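Long-range contacts in acid phosphatase (Bacillus anthracis, PDB 2I33), which probably hydrolyses phosphate monoesters at acid pH, as a magnesium-bound class C acid phosphatase of the HAD superfamily: residues A23-Y27 with P215-Y219; G44-D49 with F109-T113; I120-R126 with E149-Q154. Residues are numbered along the deposited sequence.

Contact 1: A23-Y27 with P215-Y219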
ATOM      1  N   ALA A  23      -4.788  -6.495  -8.978  1.00 25.96           N
ATOM      2  CA  ALA A  23      -3.691  -6.329  -8.019  1.00 26.46           C
ATOM      3  C   ALA A  23      -2.350  -6.169  -8.746  1.00 26.61           C
ATOM      4  O   ALA A  23      -1.540  -5.293  -8.403  1.00 27.72           O
ATOM      5  CB  ALA A  23      -3.634  -7.486  -7.101  1.00 26.89           C
ATOM      6  N   ASP A  24      -2.130  -7.018  -9.745  1.00 25.69           N
ATOM      7  CA  ASP A  24      -0.871  -7.010 -10.502  1.00 26.72           C
ATOM      8  C   ASP A  24      -0.743  -5.743 -11.307  1.00 26.66           C
ATOM      9  O   ASP A  24       0.327  -5.126 -11.361  1.00 26.93           O
ATOM     10  CB  ASP A  24      -0.826  -8.183 -11.480  1.00 27.01           C
ATOM     11  CG  ASP A  24      -0.666  -9.515 -10.810  1.00 27.26           C
ATOM     12  OD1 ASP A  24      -0.465  -9.576  -9.578  1.00 28.38           O
ATOM     13  OD2 ASP A  24      -0.746 -10.530 -11.539  1.00 29.16           O
ATOM     14  N   LEU A  25      -1.846  -5.344 -11.905  1.00 26.31           N
ATOM     15  CA  LEU A  25      -1.872  -4.170 -12.756  1.00 26.40           C
ATOM     16  C   LEU A  25      -1.589  -2.911 -11.924  1.00 27.00           C
ATOM     17  O   LEU A  25      -0.825  -2.051 -12.320  1.00 27.91           O
ATOM     18  CB  LEU A  25      -3.233  -4.086 -13.417  1.00 26.81           C
ATOM     19  CG  LEU A  25      -3.394  -3.007 -14.466  1.00 28.34           C
ATOM     20  CD1 LEU A  25      -2.428  -3.176 -15.624  1.00 28.76           C
ATOM     21  CD2 LEU A  25      -4.791  -3.094 -14.935  1.00 28.06           C
ATOM     22  N   TRP A  26      -2.197  -2.832 -10.745  1.00 27.01           N
ATOM     23  CA  TRP A  26      -1.913  -1.738  -9.815  1.00 25.98           C
ATOM     24  C   TRP A  26      -0.421  -1.717  -9.474  1.00 26.38           C
ATOM     25  O   TRP A  26       0.260  -0.693  -9.489  1.00 26.57           O
ATOM     26  CB  TRP A  26      -2.698  -1.917  -8.504  1.00 26.34           C
ATOM     27  CG  TRP A  26      -2.489  -0.822  -7.525  1.00 25.82           C
ATOM     28  CD1 TRP A  26      -3.078   0.416  -7.517  1.00 26.41           C
ATOM     29  CD2 TRP A  26      -1.626  -0.853  -6.390  1.00 26.55           C
ATOM     30  NE1 TRP A  26      -2.626   1.150  -6.446  1.00 26.57           N
ATOM     31  CE2 TRP A  26      -1.748   0.381  -5.731  1.00 25.68           C
ATOM     32  CE3 TRP A  26      -0.762  -1.808  -5.870  1.00 27.34           C
ATOM     33  CZ2 TRP A  26      -1.057   0.686  -4.588  1.00 27.42           C
ATOM     34  CZ3 TRP A  26      -0.079  -1.512  -4.716  1.00 27.41           C
ATOM     35  CH2 TRP A  26      -0.203  -0.253  -4.099  1.00 27.32           C
ATOM     36  N   TYR A  27       0.078  -2.871  -9.105  1.00 25.74           N
ATOM     37  CA  TYR A  27       1.454  -2.929  -8.633  1.00 26.57           C
ATOM     38  C   TYR A  27       2.421  -2.515  -9.750  1.00 27.05           C
ATOM     39  O   TYR A  27       3.418  -1.807  -9.509  1.00 28.61           O
ATOM     40  CB  TYR A  27       1.764  -4.340  -8.192  1.00 26.49           C
ATOM     41  CG  TYR A  27       3.061  -4.387  -7.437  1.00 26.47           C
ATOM     42  CD1 TYR A  27       3.096  -4.134  -6.081  1.00 27.21           C
ATOM     43  CD2 TYR A  27       4.251  -4.670  -8.076  1.00 26.43           C
ATOM     44  CE1 TYR A  27       4.310  -4.157  -5.357  1.00 25.98           C
ATOM     45  CE2 TYR A  27       5.461  -4.677  -7.361  1.00 26.73           C
ATOM     46  CZ  TYR A  27       5.489  -4.406  -6.020  1.00 27.33           C
ATOM     47  OH  TYR A  27       6.672  -4.437  -5.314  1.00 30.11           O
ATOM     48  N   PRO A 215       3.344  -1.965   0.060  1.00 26.72           N
ATOM     49  CA  PRO A 215       2.104  -2.629  -0.409  1.00 26.87           C
ATOM     50  C   PRO A 215       2.308  -3.724  -1.430  1.00 27.90           C
ATOM     51  O   PRO A 215       2.848  -3.496  -2.507  1.00 29.72           O
ATOM     52  CB  PRO A 215       1.345  -1.466  -1.047  1.00 27.51           C
ATOM     53  CG  PRO A 215       2.479  -0.629  -1.644  1.00 27.11           C
ATOM     54  CD  PRO A 215       3.529  -0.638  -0.560  1.00 27.11           C
ATOM     55  N   ASN A 216       1.795  -4.905  -1.132  1.00 27.55           N
ATOM     56  CA  ASN A 216       1.839  -6.030  -2.053  1.00 26.79           C
ATOM     57  C   ASN A 216       0.518  -6.799  -2.035  1.00 27.98           C
ATOM     58  O   ASN A 216       0.335  -7.770  -1.303  1.00 27.99           O
ATOM     59  CB  ASN A 216       2.981  -6.975  -1.704  1.00 26.91           C
ATOM     60  CG  ASN A 216       3.031  -8.166  -2.639  1.00 27.77           C
ATOM     61  OD1 ASN A 216       2.213  -8.231  -3.594  1.00 29.08           O
ATOM     62  ND2 ASN A 216       3.955  -9.086  -2.394  1.00 30.07           N
ATOM     63  N   PRO A 217      -0.414  -6.357  -2.869  1.00 27.60           N
ATOM     64  CA  PRO A 217      -1.692  -7.054  -2.991  1.00 27.68           C
ATOM     65  C   PRO A 217      -1.670  -8.238  -3.930  1.00 28.26           C
ATOM     66  O   PRO A 217      -2.742  -8.790  -4.207  1.00 29.44           O
ATOM     67  CB  PRO A 217      -2.608  -5.969  -3.567  1.00 28.67           C
ATOM     68  CG  PRO A 217      -1.685  -5.190  -4.406  1.00 28.50           C
ATOM     69  CD  PRO A 217      -0.369  -5.147  -3.714  1.00 28.38           C
ATOM     70  N   MET A 218      -0.498  -8.581  -4.464  1.00 28.06           N
ATOM     71  CA  MET A 218      -0.407  -9.645  -5.465  1.00 28.32           C
ATOM     72  C   MET A 218      -0.373 -11.028  -4.833  1.00 28.23           C
ATOM     73  O   MET A 218      -0.897 -12.008  -5.380  1.00 27.90           O
ATOM     74  CB  MET A 218       0.857  -9.471  -6.296  1.00 28.57           C
ATOM     75  CG  MET A 218       0.913  -8.148  -7.093  1.00 29.78           C
ATOM     76  SD  MET A 218       2.374  -8.098  -8.097  1.00 29.72           S
ATOM     77  CE  MET A 218       3.612  -7.817  -6.810  1.00 32.93           C
ATOM     78  N   TYR A 219       0.305 -11.097  -3.708  1.00 27.19           N
ATOM     79  CA  TYR A 219       0.607 -12.357  -3.068  1.00 27.25           C
ATOM     80  C   TYR A 219       1.202 -12.101  -1.683  1.00 27.86           C
ATOM     81  O   TYR A 219       1.571 -10.976  -1.341  1.00 27.81           O
ATOM     82  CB  TYR A 219       1.580 -13.173  -3.921  1.00 28.14           C
ATOM     83  CG  TYR A 219       2.981 -12.635  -3.847  1.00 29.05           C
ATOM     84  CD1 TYR A 219       3.488 -11.806  -4.812  1.00 28.60           C
ATOM     85  CD2 TYR A 219       3.802 -12.942  -2.767  1.00 28.71           C
ATOM     86  CE1 TYR A 219       4.765 -11.327  -4.755  1.00 27.82           C
ATOM     87  CE2 TYR A 219       5.090 -12.420  -2.673  1.00 31.83           C
ATOM     88  CZ  TYR A 219       5.570 -11.605  -3.660  1.00 32.00           C
ATOM     89  OH  TYR A 219       6.848 -11.113  -3.540  1.00 32.25           O
TER
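A loop that leaves the edge of a Rossmann-like HAD core can be held by a helix from the far end of the sequence, and here the loop after strand 211-213 packs on helix 21-29 in a fully buried contact of 378 Å². The segment opens with P215, whose CB meets the edge of the W26 indole at CH2, 3.6 Å away, while its carbonyl O lies near the plane of the Y27 ring, 3.3 Å from CE1. N216 turns its side chain along the loop instead: OD1 accepts a hydrogen bond from the backbone N of M218 (2.9 Å), forming an Asx turn, and ND2 is hydrogen-bonded to D180, one of the magnesium ligands, so the turn lies next to the metal site. P217 follows as an apolar wedge. Its CD sits 3.8 Å from W26 CZ3 and its CB 4.0 Å from A23 CB, where the small alanine lets the backbones close in to 5.3 Å between the CA atoms of A23 and M218. W26 also reaches the second subunit, stacking edge-to-face on W222 of that chain, so its side chain serves both the loop and the dimer. M218 has the most surface covered by the other segment, 86 Å². Its CG lies 3.2 Å from D24 OD1, and its extended chi2 carries the thioether to Y27, whose hydroxyl is hydrogen-bonded to Y37. SD makes an oblique Met-aromatic contact, 4.4 Å from the Y27 ring centroid, and the terminal CE adds a CH-pi contact over the ring face, 3.5 Å from the same Y27 centroid and 13° off its normal.

Contact 2: G44-D49 with F109-T113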
ATOM      1  N   GLY A  44      11.555   5.608   6.275  1.00 28.05           N
ATOM      2  CA  GLY A  44      12.675   4.815   6.763  1.00 27.75           C
ATOM      3  C   GLY A  44      13.937   5.664   6.939  1.00 27.15           C
ATOM      4  O   GLY A  44      14.683   5.532   7.925  1.00 27.59           O
ATOM      5  N   GLN A  45      14.214   6.554   6.000  1.00 27.44           N
ATOM      6  CA  GLN A  45      15.388   7.405   6.132  1.00 27.73           C
ATOM      7  C   GLN A  45      15.311   8.332   7.353  1.00 27.27           C
ATOM      8  O   GLN A  45      16.275   8.499   8.097  1.00 27.71           O
ATOM      9  CB  GLN A  45      15.630   8.194   4.858  1.00 27.51           C
ATOM     10  CG  GLN A  45      16.957   8.886   4.894  1.00 30.53           C
ATOM     11  CD  GLN A  45      17.483   9.225   3.527  1.00 35.20           C
ATOM     12  OE1 GLN A  45      17.304   8.454   2.570  1.00 37.92           O
ATOM     13  NE2 GLN A  45      18.179  10.347   3.432  1.00 35.31           N
ATOM     14  N   LEU A  46      14.141   8.920   7.562  1.00 27.09           N
ATOM     15  CA  LEU A  46      13.896   9.788   8.700  1.00 27.90           C
ATOM     16  C   LEU A  46      14.120   9.017   9.983  1.00 27.09           C
ATOM     17  O   LEU A  46      14.784   9.482  10.893  1.00 27.45           O
ATOM     18  CB  LEU A  46      12.457  10.265   8.662  1.00 29.34           C
ATOM     19  CG  LEU A  46      11.988  11.134   9.821  1.00 32.28           C
ATOM     20  CD1 LEU A  46      12.476  12.526   9.647  1.00 34.42           C
ATOM     21  CD2 LEU A  46      10.453  11.107   9.835  1.00 35.82           C
ATOM     22  N   LYS A  47      13.569   7.811  10.040  1.00 26.09           N
ATOM     23  CA  LYS A  47      13.694   7.015  11.233  1.00 27.04           C
ATOM     24  C   LYS A  47      15.111   6.488  11.412  1.00 26.89           C
ATOM     25  O   LYS A  47      15.573   6.329  12.539  1.00 27.38           O
ATOM     26  CB  LYS A  47      12.669   5.899  11.207  1.00 27.29           C
ATOM     27  CG  LYS A  47      11.233   6.417  11.259  1.00 29.07           C
ATOM     28  CD  LYS A  47      10.896   7.060  12.587  1.00 31.36           C
ATOM     29  CE  LYS A  47       9.475   7.591  12.653  1.00 32.48           C
ATOM     30  NZ  LYS A  47       9.228   8.311  13.919  1.00 35.10           N
ATOM     31  N   LEU A  48      15.814   6.250  10.310  1.00 25.95           N
ATOM     32  CA  LEU A  48      17.219   5.859  10.407  1.00 26.27           C
ATOM     33  C   LEU A  48      18.025   6.977  11.067  1.00 26.65           C
ATOM     34  O   LEU A  48      18.751   6.760  12.009  1.00 26.22           O
ATOM     35  CB  LEU A  48      17.799   5.537   9.039  1.00 27.10           C
ATOM     36  CG  LEU A  48      19.259   5.109   9.059  1.00 27.26           C
ATOM     37  CD1 LEU A  48      19.470   3.871   9.922  1.00 28.95           C
ATOM     38  CD2 LEU A  48      19.805   4.879   7.650  1.00 28.29           C
ATOM     39  N   ASP A  49      17.863   8.199  10.585  1.00 26.93           N
ATOM     40  CA  ASP A  49      18.567   9.318  11.192  1.00 27.22           C
ATOM     41  C   ASP A  49      18.258   9.477  12.682  1.00 27.01           C
ATOM     42  O   ASP A  49      19.141   9.746  13.477  1.00 27.02           O
ATOM     43  CB  ASP A  49      18.193  10.597  10.485  1.00 27.54           C
ATOM     44  CG  ASP A  49      18.832  10.720   9.120  1.00 29.96           C
ATOM     45  OD1 ASP A  49      19.816  10.000   8.820  1.00 31.53           O
ATOM     46  OD2 ASP A  49      18.376  11.596   8.364  1.00 32.72           O
ATOM     47  N   PHE A 109      17.979   4.907  -0.813  1.00 26.16           N
ATOM     48  CA  PHE A 109      17.923   4.744   0.624  1.00 25.95           C
ATOM     49  C   PHE A 109      19.038   3.825   1.077  1.00 25.77           C
ATOM     50  O   PHE A 109      19.735   4.076   2.076  1.00 24.99           O
ATOM     51  CB  PHE A 109      16.577   4.206   1.093  1.00 25.93           C
ATOM     52  CG  PHE A 109      16.601   3.735   2.503  1.00 26.33           C
ATOM     53  CD1 PHE A 109      16.674   4.626   3.564  1.00 27.83           C
ATOM     54  CD2 PHE A 109      16.627   2.374   2.784  1.00 27.88           C
ATOM     55  CE1 PHE A 109      16.756   4.168   4.853  1.00 28.31           C
ATOM     56  CE2 PHE A 109      16.742   1.915   4.096  1.00 28.28           C
ATOM     57  CZ  PHE A 109      16.796   2.808   5.122  1.00 27.06           C
ATOM     58  N   LEU A 110      19.253   2.755   0.319  1.00 25.83           N
ATOM     59  CA  LEU A 110      20.295   1.839   0.708  1.00 26.14           C
ATOM     60  C   LEU A 110      21.697   2.473   0.584  1.00 25.90           C
ATOM     61  O   LEU A 110      22.553   2.259   1.431  1.00 26.13           O
ATOM     62  CB  LEU A 110      20.243   0.570  -0.137  1.00 26.28           C
ATOM     63  CG  LEU A 110      18.976  -0.256   0.071  1.00 27.05           C
ATOM     64  CD1 LEU A 110      18.854  -1.303  -1.001  1.00 29.17           C
ATOM     65  CD2 LEU A 110      18.981  -0.877   1.450  1.00 28.30           C
ATOM     66  N   LYS A 111      21.936   3.254  -0.470  1.00 27.07           N
ATOM     67  CA  LYS A 111      23.183   3.960  -0.599  1.00 27.32           C
ATOM     68  C   LYS A 111      23.362   4.983   0.520  1.00 26.55           C
ATOM     69  O   LYS A 111      24.481   5.182   0.989  1.00 26.88           O
ATOM     70  CB  LYS A 111      23.303   4.634  -1.962  1.00 28.14           C
ATOM     71  CG  LYS A 111      23.382   3.660  -3.122  1.00 31.75           C
ATOM     72  CD  LYS A 111      24.574   2.748  -3.090  1.00 36.23           C
ATOM     73  CE  LYS A 111      25.851   3.441  -3.512  1.00 38.87           C
ATOM     74  NZ  LYS A 111      27.009   2.541  -3.296  1.00 40.58           N
ATOM     75  N   TYR A 112      22.267   5.625   0.945  1.00 25.61           N
ATOM     76  CA  TYR A 112      22.341   6.541   2.085  1.00 26.12           C
ATOM     77  C   TYR A 112      22.743   5.820   3.362  1.00 25.75           C
ATOM     78  O   TYR A 112      23.646   6.221   4.094  1.00 25.82           O
ATOM     79  CB  TYR A 112      21.015   7.216   2.310  1.00 26.65           C
ATOM     80  CG  TYR A 112      21.025   8.149   3.491  1.00 27.09           C
ATOM     81  CD1 TYR A 112      21.572   9.421   3.392  1.00 27.81           C
ATOM     82  CD2 TYR A 112      20.471   7.767   4.709  1.00 27.56           C
ATOM     83  CE1 TYR A 112      21.582  10.279   4.477  1.00 29.11           C
ATOM     84  CE2 TYR A 112      20.488   8.627   5.794  1.00 28.91           C
ATOM     85  CZ  TYR A 112      21.025   9.878   5.667  1.00 27.52           C
ATOM     86  OH  TYR A 112      21.037  10.759   6.744  1.00 29.99           O
ATOM     87  N   THR A 113      22.051   4.719   3.599  1.00 25.19           N
ATOM     88  CA  THR A 113      22.325   3.862   4.732  1.00 26.01           C
ATOM     89  C   THR A 113      23.797   3.461   4.753  1.00 26.14           C
ATOM     90  O   THR A 113      24.471   3.586   5.787  1.00 25.69           O
ATOM     91  CB  THR A 113      21.398   2.647   4.683  1.00 26.28           C
ATOM     92  OG1 THR A 113      20.035   3.084   4.763  1.00 28.04           O
ATOM     93  CG2 THR A 113      21.695   1.736   5.829  1.00 26.93           C
TER
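Two helices that flank one face of a parallel sheet often run almost side by side, and helices 31-54 and 106-115 do so here: their short segments point the same way, at 11°, with axes 10.8 Å apart. The closest CA pair is Q45 with F109, 6.6 Å apart, and a little further along L48 faces T113. G44 has no side chain, and the F109 ring comes up to its backbone, CE1 lying 3.8 Å from G44 C and 3.7 Å from Q45 N. Beside F109, L48 CD2 extends between the helices, 4.2 Å from F109 CE1, 4.2 Å from Y112 CD2 and 3.4 Å from T113 OG1. That hydroxyl is already turned back on its own helix, donating to F109 O (2.9 Å). L48, F109 and T113 all touch I62 of the central strand 59-64, so this side of the interface merges with the sheet core. The other side is polar. Q45 NE2 lies over a face of the Y112 ring, 3.5 Å from CD1, and Y112 OH donates to D49 OD1 at 2.5 Å. This short bond, the one hydrogen bond between the two segments, lies at the partly exposed border and complements the largely apolar packing on the sheet side.

Contact 3: I120-R126 with E149-Q154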
ATOM      1  N   ILE A 120      23.649  -3.338   6.158  1.00 26.30           N
ATOM      2  CA  ILE A 120      22.391  -3.749   5.553  1.00 26.82           C
ATOM      3  C   ILE A 120      22.345  -5.260   5.497  1.00 26.51           C
ATOM      4  O   ILE A 120      23.301  -5.903   5.050  1.00 27.31           O
ATOM      5  CB  ILE A 120      22.311  -3.202   4.122  1.00 26.50           C
ATOM      6  CG1 ILE A 120      22.358  -1.665   4.177  1.00 28.53           C
ATOM      7  CG2 ILE A 120      21.084  -3.727   3.392  1.00 28.09           C
ATOM      8  CD1 ILE A 120      22.719  -1.036   2.863  1.00 28.85           C
ATOM      9  N   TYR A 121      21.227  -5.837   5.939  1.00 26.76           N
ATOM     10  CA  TYR A 121      20.975  -7.266   5.772  1.00 26.66           C
ATOM     11  C   TYR A 121      19.730  -7.476   4.976  1.00 27.48           C
ATOM     12  O   TYR A 121      18.678  -6.955   5.309  1.00 27.24           O
ATOM     13  CB  TYR A 121      20.893  -7.977   7.099  1.00 27.46           C
ATOM     14  CG  TYR A 121      22.253  -7.875   7.700  1.00 26.70           C
ATOM     15  CD1 TYR A 121      23.255  -8.753   7.327  1.00 26.72           C
ATOM     16  CD2 TYR A 121      22.580  -6.824   8.550  1.00 28.58           C
ATOM     17  CE1 TYR A 121      24.542  -8.612   7.824  1.00 27.68           C
ATOM     18  CE2 TYR A 121      23.830  -6.675   9.046  1.00 29.11           C
ATOM     19  CZ  TYR A 121      24.814  -7.563   8.691  1.00 27.68           C
ATOM     20  OH  TYR A 121      26.076  -7.392   9.218  1.00 30.67           O
ATOM     21  N   TYR A 122      19.899  -8.182   3.873  1.00 27.24           N
ATOM     22  CA  TYR A 122      18.779  -8.561   3.024  1.00 27.23           C
ATOM     23  C   TYR A 122      18.345  -9.949   3.473  1.00 27.02           C
ATOM     24  O   TYR A 122      18.973 -10.938   3.126  1.00 28.74           O
ATOM     25  CB  TYR A 122      19.174  -8.600   1.551  1.00 26.67           C
ATOM     26  CG  TYR A 122      19.806  -7.324   1.040  1.00 26.78           C
ATOM     27  CD1 TYR A 122      19.039  -6.248   0.691  1.00 27.84           C
ATOM     28  CD2 TYR A 122      21.195  -7.206   0.912  1.00 24.39           C
ATOM     29  CE1 TYR A 122      19.597  -5.092   0.209  1.00 26.68           C
ATOM     30  CE2 TYR A 122      21.759  -6.050   0.450  1.00 26.00           C
ATOM     31  CZ  TYR A 122      20.957  -4.995   0.092  1.00 27.46           C
ATOM     32  OH  TYR A 122      21.514  -3.836  -0.385  1.00 27.90           O
ATOM     33  N   ILE A 123      17.248 -10.020   4.230  1.00 26.80           N
ATOM     34  CA  ILE A 123      16.732 -11.285   4.720  1.00 27.30           C
ATOM     35  C   ILE A 123      15.535 -11.618   3.841  1.00 26.73           C
ATOM     36  O   ILE A 123      14.513 -10.976   3.933  1.00 27.15           O
ATOM     37  CB  ILE A 123      16.353 -11.190   6.204  1.00 26.71           C
ATOM     38  CG1 ILE A 123      17.591 -10.785   7.013  1.00 27.49           C
ATOM     39  CG2 ILE A 123      15.795 -12.534   6.687  1.00 28.07           C
ATOM     40  CD1 ILE A 123      17.341 -10.576   8.497  1.00 28.14           C
ATOM     41  N   SER A 124      15.692 -12.653   3.024  1.00 27.39           N
ATOM     42  CA  SER A 124      14.763 -12.975   1.948  1.00 27.43           C
ATOM     43  C   SER A 124      14.487 -14.460   1.911  1.00 26.82           C
ATOM     44  O   SER A 124      15.378 -15.254   2.198  1.00 27.66           O
ATOM     45  CB  SER A 124      15.398 -12.561   0.624  1.00 28.36           C
ATOM     46  OG  SER A 124      14.753 -13.170  -0.471  1.00 30.10           O
ATOM     47  N   ASN A 125      13.255 -14.850   1.577  1.00 26.23           N
ATOM     48  CA  ASN A 125      12.918 -16.253   1.430  1.00 27.36           C
ATOM     49  C   ASN A 125      13.126 -16.847   0.033  1.00 27.47           C
ATOM     50  O   ASN A 125      12.694 -17.968  -0.239  1.00 28.29           O
ATOM     51  CB  ASN A 125      11.527 -16.536   1.997  1.00 27.69           C
ATOM     52  CG  ASN A 125      11.487 -16.347   3.497  1.00 26.71           C
ATOM     53  OD1 ASN A 125      12.537 -16.269   4.122  1.00 27.02           O
ATOM     54  ND2 ASN A 125      10.291 -16.287   4.079  1.00 29.69           N
ATOM     55  N   ARG A 126      13.886 -16.139  -0.805  1.00 27.63           N
ATOM     56  CA  ARG A 126      14.591 -16.842  -1.870  1.00 27.67           C
ATOM     57  C   ARG A 126      15.400 -17.970  -1.242  1.00 28.22           C
ATOM     58  O   ARG A 126      15.812 -17.899  -0.067  1.00 26.96           O
ATOM     59  CB  ARG A 126      15.505 -15.899  -2.627  1.00 27.98           C
ATOM     60  CG  ARG A 126      14.766 -14.901  -3.472  1.00 28.92           C
ATOM     61  CD  ARG A 126      15.653 -13.812  -3.931  1.00 31.57           C
ATOM     62  NE  ARG A 126      14.903 -12.977  -4.854  1.00 31.57           N
ATOM     63  CZ  ARG A 126      15.282 -12.638  -6.077  1.00 30.10           C
ATOM     64  NH1 ARG A 126      16.443 -13.020  -6.565  1.00 28.19           N
ATOM     65  NH2 ARG A 126      14.451 -11.935  -6.835  1.00 29.35           N
ATOM     66  N   GLU A 149      27.584 -12.415   2.826  1.00 30.57           N
ATOM     67  CA  GLU A 149      27.614 -11.997   4.231  1.00 30.64           C
ATOM     68  C   GLU A 149      26.392 -11.148   4.609  1.00 30.74           C
ATOM     69  O   GLU A 149      25.980 -11.101   5.781  1.00 31.01           O
ATOM     70  CB  GLU A 149      28.914 -11.226   4.518  1.00 30.95           C
ATOM     71  CG  GLU A 149      30.186 -12.101   4.544  1.00 32.85           C
ATOM     72  CD  GLU A 149      30.658 -12.587   3.169  1.00 34.21           C
ATOM     73  OE1 GLU A 149      30.311 -11.964   2.141  1.00 35.51           O
ATOM     74  OE2 GLU A 149      31.391 -13.605   3.123  1.00 35.88           O
ATOM     75  N   HIS A 150      25.811 -10.499   3.608  1.00 29.43           N
ATOM     76  CA  HIS A 150      24.683  -9.591   3.839  1.00 29.01           C
ATOM     77  C   HIS A 150      23.362 -10.053   3.267  1.00 29.02           C
ATOM     78  O   HIS A 150      22.340  -9.532   3.652  1.00 27.99           O
ATOM     79  CB  HIS A 150      25.044  -8.203   3.339  1.00 29.37           C
ATOM     80  CG  HIS A 150      26.115  -7.556   4.163  1.00 29.43           C
ATOM     81  ND1 HIS A 150      25.839  -6.725   5.230  1.00 31.08           N
ATOM     82  CD2 HIS A 150      27.463  -7.677   4.121  1.00 32.69           C
ATOM     83  CE1 HIS A 150      26.974  -6.334   5.784  1.00 32.59           C
ATOM     84  NE2 HIS A 150      27.975  -6.914   5.144  1.00 32.09           N
ATOM     85  N   ILE A 151      23.393 -11.059   2.399  1.00 28.16           N
ATOM     86  CA  ILE A 151      22.173 -11.604   1.791  1.00 27.92           C
ATOM     87  C   ILE A 151      21.874 -12.941   2.453  1.00 27.67           C
ATOM     88  O   ILE A 151      22.583 -13.919   2.206  1.00 27.91           O
ATOM     89  CB  ILE A 151      22.370 -11.817   0.296  1.00 27.33           C
ATOM     90  CG1 ILE A 151      22.723 -10.504  -0.411  1.00 28.11           C
ATOM     91  CG2 ILE A 151      21.103 -12.430  -0.312  1.00 27.87           C
ATOM     92  CD1 ILE A 151      23.405 -10.712  -1.745  1.00 28.97           C
ATOM     93  N   LEU A 152      20.865 -12.957   3.330  1.00 26.76           N
ATOM     94  CA  LEU A 152      20.579 -14.099   4.194  1.00 27.16           C
ATOM     95  C   LEU A 152      19.322 -14.764   3.675  1.00 27.10           C
ATOM     96  O   LEU A 152      18.207 -14.343   3.973  1.00 26.55           O
ATOM     97  CB  LEU A 152      20.427 -13.669   5.660  1.00 27.80           C
ATOM     98  CG  LEU A 152      21.535 -12.736   6.167  1.00 29.67           C
ATOM     99  CD1 LEU A 152      21.384 -12.424   7.655  1.00 31.34           C
ATOM    100  CD2 LEU A 152      22.873 -13.337   5.862  1.00 29.91           C
ATOM    101  N   LEU A 153      19.523 -15.794   2.864  1.00 26.85           N
ATOM    102  CA  LEU A 153      18.415 -16.465   2.201  1.00 27.67           C
ATOM    103  C   LEU A 153      17.906 -17.617   3.042  1.00 28.39           C
ATOM    104  O   LEU A 153      18.507 -17.962   4.079  1.00 27.58           O
ATOM    105  CB  LEU A 153      18.831 -16.922   0.800  1.00 27.63           C
ATOM    106  CG  LEU A 153      19.340 -15.812  -0.118  1.00 28.71           C
ATOM    107  CD1 LEU A 153      19.622 -16.314  -1.532  1.00 30.97           C
ATOM    108  CD2 LEU A 153      18.353 -14.676  -0.136  1.00 28.76           C
ATOM    109  N   GLN A 154      16.792 -18.214   2.603  1.00 28.69           N
ATOM    110  CA  GLN A 154      16.117 -19.241   3.395  1.00 30.11           C
ATOM    111  C   GLN A 154      16.652 -20.642   3.122  1.00 30.92           C
ATOM    112  O   GLN A 154      16.718 -21.108   1.979  1.00 30.55           O
ATOM    113  CB  GLN A 154      14.602 -19.194   3.167  1.00 30.19           C
ATOM    114  CG  GLN A 154      13.782 -20.011   4.185  1.00 30.47           C
ATOM    115  CD  GLN A 154      12.294 -19.737   4.066  1.00 30.99           C
ATOM    116  OE1 GLN A 154      11.721 -19.864   2.978  1.00 34.57           O
ATOM    117  NE2 GLN A 154      11.669 -19.301   5.156  1.00 30.83           N
TER
HETATM  118  O   HOH W   1      12.709 -20.640   0.437  1.00 33.75           O
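Neighbouring parallel strands show how side chains interlock once a backbone ladder fixes their register. The axes of strands 120-125 and 151-154 approach to 4.7 Å, held by Y122 N to H150 O (2.8 Å), L152 N to Y122 O (2.8 Å) and S124 N to L152 O (3.2 Å). On one face, L152 is the bump: its CD1 settles between Y121 and I123, 4.1 Å from Y121 CD1 and 4.2 Å from I123 CG1, where L152 also touches V168 of helix 162-171. On the other, I151 CG1 nestles 3.9 Å from Y122 CD2, while L153 CD2 fills the hollow beside S124 CB (3.7 Å) and R126 CB (4.0 Å); helix 131-141 covers both I151 and L153. H150 closes the start, its ring slid along that of Y121 while ND1 donates to I120 O (2.7 Å). At the other end Q154 N reaches R126 O (2.9 Å), and R126 bridges to the magnesium ligand D67. Strand, helix 131-141 and strand form the beta-alpha-beta crossover of a Rossmann-like HAD fold.

Contacts 1 and 3 lie near the magnesium site from different parts of the fold, while contact 2 adjoins contact 3. There L110 O lies 3.6 Å from I120 CD1 and T113 CG2 lies 3.8 Å from I120 CG1, so helix 106-115 of contact 2 packs on strand 119-125, which follows it in the chain. Contact 1 stands apart, its centre 25 Å from that of contact 2 and 23 Å from that of contact 3, on the opposite side of the chain's centre from contact 3. Contacts 1 and 3 both approach the magnesium, however: the side chain of Y27 is about 8 Å from the ion and that of S124 about 7 Å. The first segments of contacts 1 and 2 lie on consecutive helices, 21-29 and 31-54; both contacts also meet the second subunit.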